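Local structure of putative adenosine kinase (Schistosoma mansoni, 3VAS) at residues 31-35 / 154-159. The protein probably catalyses phosphorylation of adenosine to AMP as an adenosine kinase of the pfkB (ribokinase-like) family, and binds adenosine in its pocket. Numbering follows the deposited sequence.
Sequences GNPLL and TYLGAA. With ADN (adenosine), chain C.
L34 and L156 meet by their branch ends, CD2 of L34 lying 4.3 Å from CD2 of L156, and the same L34 methyl rests 3.9 Å from the backbone O of L156. The two branches of L34 have different neighbours: CD2 packs against L156 and A159, while CD1 comes down over a face of the adenine, 3.5 Å from C4 of the ligand, and also touches CG2 of T154. CG2 of T154 and CD2 of L156 approach N6 from this same face, each at 3.7 Å, so that methyl groups from both segments build one apolar wall. OG1 of T154 turns to the imidazole part of the base and lies near N7, well tilted from the ring plane.

N32 supplies the polar contrast. With CG beside the backbone N (chi1 -46°), its amide reaches the base and ND2 donates a nearly straight bond to N1 of adenosine (3.0 Å, 166°). OD1 is hydrogen-bonded to T191, which helps fix which way the amide faces. Behind it, CB of N32 touches CB of A159 at 3.7 Å, where the type II' turn 156-159 closes, and a water links O of G31 with O of A159.

Strand 138-145 pairs with both parent strands, and its V141 touches L34 and T154. Aliphatic packing on one face of the base, with a side-chain amide donating to N1, forms the adenine end of the nucleoside pocket in this ribokinase-like fold.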
ATOM      1  N   GLY A  31      -5.284   7.219  -2.936  1.00 23.35           N
ATOM      2  CA  GLY A  31      -5.508   5.801  -3.166  1.00 24.21           C
ATOM      3  C   GLY A  31      -6.950   5.334  -3.220  1.00 25.50           C
ATOM      4  O   GLY A  31      -7.875   6.118  -3.458  1.00 24.17           O
ATOM      5  N   ASN A  32      -7.131   4.034  -3.004  1.00 20.31           N
ATOM      6  CA  ASN A  32      -8.453   3.430  -3.006  1.00 18.80           C
ATOM      7  C   ASN A  32      -8.912   3.139  -1.577  1.00 18.56           C
ATOM      8  O   ASN A  32      -8.425   2.207  -0.938  1.00 18.63           O
ATOM      9  CB  ASN A  32      -8.438   2.140  -3.835  1.00 17.45           C
ATOM     10  CG  ASN A  32      -7.727   2.313  -5.172  1.00 19.22           C
ATOM     11  OD1 ASN A  32      -7.789   3.380  -5.786  1.00 20.48           O
ATOM     12  ND2 ASN A  32      -7.045   1.266  -5.624  1.00 16.73           N
ATOM     13  N   PRO A  33      -9.840   3.950  -1.055  1.00 19.99           N
ATOM     14  CA  PRO A  33     -10.301   3.666   0.309  1.00 19.11           C
ATOM     15  C   PRO A  33     -11.341   2.560   0.271  1.00 20.06           C
ATOM     16  O   PRO A  33     -12.364   2.692  -0.406  1.00 20.08           O
ATOM     17  CB  PRO A  33     -10.904   4.998   0.765  1.00 17.47           C
ATOM     18  CG  PRO A  33     -11.304   5.689  -0.489  1.00 18.84           C
ATOM     19  CD  PRO A  33     -10.430   5.181  -1.609  1.00 19.57           C
ATOM     20  N   LEU A  34     -11.065   1.466   0.971  1.00 19.46           N
ATOM     21  CA  LEU A  34     -11.894   0.272   0.862  1.00 20.80           C
ATOM     22  C   LEU A  34     -12.287  -0.266   2.229  1.00 22.88           C
ATOM     23  O   LEU A  34     -11.572  -0.085   3.216  1.00 21.56           O
ATOM     24  CB  LEU A  34     -11.149  -0.818   0.084  1.00 21.73           C
ATOM     25  CG  LEU A  34     -10.600  -0.468  -1.302  1.00 21.36           C
ATOM     26  CD1 LEU A  34      -9.631  -1.548  -1.781  1.00 20.40           C
ATOM     27  CD2 LEU A  34     -11.739  -0.281  -2.305  1.00 18.19           C
ATOM     28  N   LEU A  35     -13.430  -0.938   2.284  1.00 23.39           N
ATOM     29  CA  LEU A  35     -13.823  -1.626   3.502  1.00 21.34           C
ATOM     30  C   LEU A  35     -13.361  -3.077   3.424  1.00 21.84           C
ATOM     31  O   LEU A  35     -13.698  -3.793   2.478  1.00 23.24           O
ATOM     32  CB  LEU A  35     -15.337  -1.562   3.691  1.00 19.66           C
ATOM     33  CG  LEU A  35     -15.857  -2.201   4.979  1.00 23.33           C
ATOM     34  CD1 LEU A  35     -15.545  -1.316   6.176  1.00 25.28           C
ATOM     35  CD2 LEU A  35     -17.344  -2.484   4.884  1.00 22.77           C
ATOM     36  N   THR A 154     -11.109  -8.130  -4.376  1.00 19.69           N
ATOM     37  CA  THR A 154     -11.414  -6.713  -4.252  1.00 18.97           C
ATOM     38  C   THR A 154     -12.440  -6.218  -5.266  1.00 21.04           C
ATOM     39  O   THR A 154     -12.281  -6.416  -6.468  1.00 19.33           O
ATOM     40  CB  THR A 154     -10.142  -5.869  -4.411  1.00 17.96           C
ATOM     41  OG1 THR A 154      -9.211  -6.228  -3.385  1.00 17.84           O
ATOM     42  CG2 THR A 154     -10.464  -4.386  -4.306  1.00 17.46           C
ATOM     43  N   TYR A 155     -13.494  -5.583  -4.763  1.00 19.51           N
ATOM     44  CA  TYR A 155     -14.441  -4.860  -5.606  1.00 20.71           C
ATOM     45  C   TYR A 155     -14.199  -3.367  -5.408  1.00 20.57           C
ATOM     46  O   TYR A 155     -14.564  -2.802  -4.379  1.00 19.26           O
ATOM     47  CB  TYR A 155     -15.888  -5.211  -5.245  1.00 26.06           C
ATOM     48  CG  TYR A 155     -16.904  -4.557  -6.163  1.00 32.18           C
ATOM     49  CD1 TYR A 155     -17.089  -5.018  -7.460  1.00 34.38           C
ATOM     50  CD2 TYR A 155     -17.664  -3.472  -5.738  1.00 33.42           C
ATOM     51  CE1 TYR A 155     -18.002  -4.423  -8.311  1.00 38.22           C
ATOM     52  CE2 TYR A 155     -18.585  -2.868  -6.586  1.00 36.79           C
ATOM     53  CZ  TYR A 155     -18.748  -3.352  -7.870  1.00 40.49           C
ATOM     54  OH  TYR A 155     -19.657  -2.767  -8.724  1.00 46.86           O
ATOM     55  N   LEU A 156     -13.561  -2.741  -6.387  1.00 18.74           N
ATOM     56  CA  LEU A 156     -13.101  -1.364  -6.246  1.00 20.30           C
ATOM     57  C   LEU A 156     -14.231  -0.357  -6.052  1.00 23.23           C
ATOM     58  O   LEU A 156     -14.071   0.613  -5.309  1.00 24.11           O
ATOM     59  CB  LEU A 156     -12.221  -0.969  -7.432  1.00 20.11           C
ATOM     60  CG  LEU A 156     -10.819  -1.589  -7.398  1.00 22.88           C
ATOM     61  CD1 LEU A 156     -10.045  -1.274  -8.673  1.00 17.17           C
ATOM     62  CD2 LEU A 156     -10.063  -1.102  -6.176  1.00 16.65           C
ATOM     63  N   GLY A 157     -15.361  -0.590  -6.718  1.00 23.12           N
ATOM     64  CA  GLY A 157     -16.542   0.247  -6.562  1.00 23.12           C
ATOM     65  C   GLY A 157     -16.276   1.731  -6.738  1.00 25.19           C
ATOM     66  O   GLY A 157     -15.713   2.157  -7.750  1.00 20.50           O
ATOM     67  N   ALA A 158     -16.652   2.515  -5.732  1.00 20.94           N
ATOM     68  CA  ALA A 158     -16.531   3.971  -5.791  1.00 27.03           C
ATOM     69  C   ALA A 158     -15.106   4.469  -6.047  1.00 28.91           C
ATOM     70  O   ALA A 158     -14.921   5.526  -6.655  1.00 20.86           O
ATOM     71  CB  ALA A 158     -17.088   4.595  -4.524  1.00 25.58           C
ATOM     72  N   ALA A 159     -14.111   3.707  -5.591  1.00 19.38           N
ATOM     73  CA  ALA A 159     -12.703   4.077  -5.743  1.00 20.58           C
ATOM     74  C   ALA A 159     -12.270   4.318  -7.193  1.00 22.43           C
ATOM     75  O   ALA A 159     -11.322   5.064  -7.440  1.00 22.42           O
ATOM     76  CB  ALA A 159     -11.803   3.032  -5.085  1.00 22.63           C
TER
HETATM   77  O5' ADN C 401      -2.329  -4.969   2.229  1.00 27.17           O
HETATM   78  C5' ADN C 401      -3.624  -5.390   2.655  1.00 25.47           C
HETATM   79  C4' ADN C 401      -4.678  -4.374   2.292  1.00 23.30           C
HETATM   80  O4' ADN C 401      -4.764  -4.252   0.863  1.00 17.99           O
HETATM   81  C3' ADN C 401      -6.105  -4.674   2.766  1.00 22.74           C
HETATM   82  O3' ADN C 401      -6.449  -3.794   3.838  1.00 20.24           O
HETATM   83  C2' ADN C 401      -6.990  -4.354   1.540  1.00 23.49           C
HETATM   84  O2' ADN C 401      -8.083  -3.503   1.809  1.00 25.17           O
HETATM   85  C1' ADN C 401      -6.010  -3.699   0.564  1.00 21.13           C
HETATM   86  N9  ADN C 401      -6.318  -3.921  -0.849  1.00 17.71           N
HETATM   87  C8  ADN C 401      -6.665  -5.061  -1.416  1.00 18.02           C
HETATM   88  N7  ADN C 401      -6.906  -4.788  -2.843  1.00 19.53           N
HETATM   89  C5  ADN C 401      -6.681  -3.397  -3.071  1.00 15.85           C
HETATM   90  C6  ADN C 401      -6.769  -2.613  -4.217  1.00 14.75           C
HETATM   91  N6  ADN C 401      -7.151  -3.211  -5.468  1.00 15.22           N
HETATM   92  N1  ADN C 401      -6.493  -1.254  -4.144  1.00 15.86           N
HETATM   93  C2  ADN C 401      -6.129  -0.678  -2.953  1.00 16.76           C
HETATM   94  N3  ADN C 401      -6.039  -1.450  -1.824  1.00 17.32           N
HETATM   95  C4  ADN C 401      -6.329  -2.836  -1.906  1.00 16.30           C
HETATM   96  O   HOH W   1     -10.130   6.215  -4.885  1.00 17.94           O